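Local coordinates for protein putative arylalkylamine N-Acetyltransferase 7 (Aedes aegypti, PDB 4FD7) that probably transfers an acetyl group from acetyl-CoA to an amine, as a putative insect arylalkylamine N-acetyltransferase of the GNAT family, at residues V14-F18 / E167-A171. Residues are numbered along the deposited sequence; the frame is centred on the assembly and turned at random.
Sequences VWHRF and EILRA
Trp15 meets Ala171 mainly through its CB, 4.0 Å from Ala171 O and 4.2 Å from Ala171 CB; the indole packs instead on Pro174, Leu175 and Ala178 of helix 172-179, and its NE1 is hydrogen-bonded to Asp35. Trp15 and His16 sit together opposite Val33 of strand 28-35, making a classic beta bulge. The imidazole of His16, with CG anti to the backbone N (chi1 -178°), reaches across to Glu167, while its CB rests 3.9 Å from Ala171 CB. His16 NE2 donates to the anti lone pair of Glu167 OE1 over 2.7 Å, with the acceptor tilted slightly from the ring plane. The same carboxylate is gripped side-on by Arg170: Arg170 NE binds Glu167 OE1 at 2.8 Å and Arg170 NH2 binds Glu167 OE2 at 3.1 Å, both nearly straight. Both nitrogens meet the syn sides from well out of the carboxylate plane, though the oxygens lie close to the guanidinium plane. OE1 accepts from two donors, and the three bonds restrict rotation of the carboxylate; the arginine would probably help keep it ionised. Phe18 lays one ring face against the aliphatic part of Glu167. Glu167 CG stands 3.6 Å from the centroid of the Phe18 ring, 12° off its normal, a CH-pi contact, and CB lies over the same ring nearer the rim. A bend at chi2 (-50°) turns the acid from this ring back to His16. The contact joins the first strand, 14-21, at one edge of the five-stranded antiparallel sheet, to Ala171 and helix 164-170, which follows strand 146-155 as in the GNAT fold.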
ATOM      1  N   VAL A  14     -10.265  13.739   7.911  1.00 17.52           N
ATOM      2  CA  VAL A  14     -11.018  12.862   7.029  1.00 15.47           C
ATOM      3  C   VAL A  14     -10.808  13.306   5.594  1.00 17.48           C
ATOM      4  O   VAL A  14     -11.067  14.458   5.236  1.00 18.04           O
ATOM      5  CB  VAL A  14     -12.519  12.859   7.365  1.00 15.78           C
ATOM      6  CG1 VAL A  14     -13.274  11.922   6.402  1.00 16.77           C
ATOM      7  CG2 VAL A  14     -12.714  12.415   8.808  1.00 16.26           C
ATOM      8  N   TRP A  15     -10.333  12.398   4.756  1.00 14.68           N
ATOM      9  CA  TRP A  15      -9.968  12.772   3.395  1.00 16.81           C
ATOM     10  C   TRP A  15     -11.026  12.480   2.350  1.00 17.21           C
ATOM     11  O   TRP A  15     -11.102  13.177   1.340  1.00 15.41           O
ATOM     12  CB  TRP A  15      -8.645  12.115   2.986  1.00 15.25           C
ATOM     13  CG  TRP A  15      -7.500  12.541   3.875  1.00 16.47           C
ATOM     14  CD1 TRP A  15      -6.797  11.757   4.741  1.00 15.13           C
ATOM     15  CD2 TRP A  15      -6.948  13.858   3.992  1.00 17.38           C
ATOM     16  NE1 TRP A  15      -5.839  12.497   5.382  1.00 16.29           N
ATOM     17  CE2 TRP A  15      -5.909  13.791   4.943  1.00 16.63           C
ATOM     18  CE3 TRP A  15      -7.228  15.085   3.383  1.00 17.66           C
ATOM     19  CZ2 TRP A  15      -5.153  14.911   5.308  1.00 15.95           C
ATOM     20  CZ3 TRP A  15      -6.477  16.199   3.750  1.00 19.85           C
ATOM     21  CH2 TRP A  15      -5.449  16.099   4.698  1.00 16.29           C
ATOM     22  N   HIS A  16     -11.809  11.428   2.569  1.00 15.79           N
ATOM     23  CA  HIS A  16     -12.733  10.954   1.545  1.00 16.10           C
ATOM     24  C   HIS A  16     -13.928  10.240   2.178  1.00 16.82           C
ATOM     25  O   HIS A  16     -13.793   9.577   3.205  1.00 16.09           O
ATOM     26  CB  HIS A  16     -11.980  10.009   0.608  1.00 16.08           C
ATOM     27  CG  HIS A  16     -12.794   9.474  -0.527  1.00 17.10           C
ATOM     28  ND1 HIS A  16     -13.502  10.283  -1.392  1.00 16.28           N
ATOM     29  CD2 HIS A  16     -12.990   8.206  -0.956  1.00 17.47           C
ATOM     30  CE1 HIS A  16     -14.103   9.534  -2.302  1.00 17.23           C
ATOM     31  NE2 HIS A  16     -13.813   8.269  -2.057  1.00 19.02           N
ATOM     32  N   ARG A  17     -15.103  10.399   1.579  1.00 17.64           N
ATOM     33  CA  ARG A  17     -16.297   9.674   2.029  1.00 17.47           C
ATOM     34  C   ARG A  17     -16.995   9.071   0.822  1.00 17.44           C
ATOM     35  O   ARG A  17     -16.970   9.644  -0.267  1.00 19.64           O
ATOM     36  CB  ARG A  17     -17.266  10.594   2.785  1.00 18.06           C
ATOM     37  CG  ARG A  17     -16.699  11.202   4.062  1.00 20.41           C
ATOM     38  CD  ARG A  17     -17.771  11.993   4.797  1.00 20.49           C
ATOM     39  NE  ARG A  17     -17.251  12.835   5.877  1.00 22.34           N
ATOM     40  CZ  ARG A  17     -17.087  12.426   7.129  1.00 18.95           C
ATOM     41  NH1 ARG A  17     -17.379  11.178   7.473  1.00 19.86           N
ATOM     42  NH2 ARG A  17     -16.619  13.261   8.045  1.00 22.20           N
ATOM     43  N   PHE A  18     -17.624   7.917   1.008  1.00 17.81           N
ATOM     44  CA  PHE A  18     -18.267   7.250  -0.105  1.00 17.21           C
ATOM     45  C   PHE A  18     -19.324   6.285   0.403  1.00 16.11           C
ATOM     46  O   PHE A  18     -19.297   5.874   1.570  1.00 17.49           O
ATOM     47  CB  PHE A  18     -17.222   6.495  -0.939  1.00 18.42           C
ATOM     48  CG  PHE A  18     -16.544   5.380  -0.191  1.00 17.56           C
ATOM     49  CD1 PHE A  18     -17.056   4.093  -0.228  1.00 17.17           C
ATOM     50  CD2 PHE A  18     -15.407   5.621   0.558  1.00 18.12           C
ATOM     51  CE1 PHE A  18     -16.442   3.062   0.469  1.00 17.03           C
ATOM     52  CE2 PHE A  18     -14.782   4.589   1.261  1.00 17.80           C
ATOM     53  CZ  PHE A  18     -15.288   3.315   1.204  1.00 16.25           C
ATOM     54  N   GLU A 167     -11.522   3.120  -3.208  1.00 16.18           N
ATOM     55  CA  GLU A 167     -11.746   4.376  -2.484  1.00 16.71           C
ATOM     56  C   GLU A 167     -10.619   4.770  -1.517  1.00 15.59           C
ATOM     57  O   GLU A 167     -10.340   5.975  -1.330  1.00 14.55           O
ATOM     58  CB  GLU A 167     -13.119   4.374  -1.793  1.00 16.58           C
ATOM     59  CG  GLU A 167     -14.308   4.135  -2.732  1.00 18.72           C
ATOM     60  CD  GLU A 167     -14.312   5.027  -3.978  1.00 18.68           C
ATOM     61  OE1 GLU A 167     -14.011   6.234  -3.891  1.00 19.18           O
ATOM     62  OE2 GLU A 167     -14.633   4.521  -5.072  1.00 20.50           O
ATOM     63  N   ILE A 168      -9.954   3.772  -0.929  1.00 13.82           N
ATOM     64  CA  ILE A 168      -8.824   4.053  -0.047  1.00 13.76           C
ATOM     65  C   ILE A 168      -7.688   4.663  -0.883  1.00 14.24           C
ATOM     66  O   ILE A 168      -7.034   5.618  -0.452  1.00 14.66           O
ATOM     67  CB  ILE A 168      -8.333   2.783   0.699  1.00 14.16           C
ATOM     68  CG1 ILE A 168      -9.297   2.446   1.827  1.00 14.25           C
ATOM     69  CG2 ILE A 168      -6.942   2.971   1.254  1.00 15.24           C
ATOM     70  CD1 ILE A 168      -9.117   1.061   2.380  1.00 14.62           C
ATOM     71  N   LEU A 169      -7.462   4.121  -2.080  1.00 13.26           N
ATOM     72  CA  LEU A 169      -6.490   4.740  -2.981  1.00 13.95           C
ATOM     73  C   LEU A 169      -6.928   6.125  -3.433  1.00 13.79           C
ATOM     74  O   LEU A 169      -6.096   6.998  -3.662  1.00 13.48           O
ATOM     75  CB  LEU A 169      -6.274   3.897  -4.225  1.00 12.94           C
ATOM     76  CG  LEU A 169      -5.605   2.544  -4.013  1.00 14.18           C
ATOM     77  CD1 LEU A 169      -5.638   1.767  -5.292  1.00 14.98           C
ATOM     78  CD2 LEU A 169      -4.162   2.741  -3.535  1.00 13.79           C
ATOM     79  N   ARG A 170      -8.229   6.317  -3.629  1.00 13.28           N
ATOM     80  CA  ARG A 170      -8.688   7.588  -4.152  1.00 14.75           C
ATOM     81  C   ARG A 170      -8.411   8.677  -3.132  1.00 13.78           C
ATOM     82  O   ARG A 170      -8.132   9.829  -3.494  1.00 14.88           O
ATOM     83  CB  ARG A 170     -10.184   7.553  -4.541  1.00 14.91           C
ATOM     84  CG  ARG A 170     -10.545   8.691  -5.492  1.00 16.31           C
ATOM     85  CD  ARG A 170     -12.061   8.850  -5.637  1.00 20.05           C
ATOM     86  NE  ARG A 170     -12.679   7.584  -6.018  1.00 20.26           N
ATOM     87  CZ  ARG A 170     -12.751   7.137  -7.271  1.00 21.81           C
ATOM     88  NH1 ARG A 170     -12.242   7.857  -8.265  1.00 18.34           N
ATOM     89  NH2 ARG A 170     -13.331   5.973  -7.529  1.00 22.48           N
ATOM     90  N   ALA A 171      -8.461   8.307  -1.855  1.00 13.72           N
ATOM     91  CA  ALA A 171      -8.116   9.251  -0.775  1.00 14.80           C
ATOM     92  C   ALA A 171      -6.697   9.851  -0.826  1.00 13.86           C
ATOM     93  O   ALA A 171      -6.401  10.803  -0.100  1.00 14.57           O
ATOM     94  CB  ALA A 171      -8.365   8.618   0.588  1.00 14.03           C
TER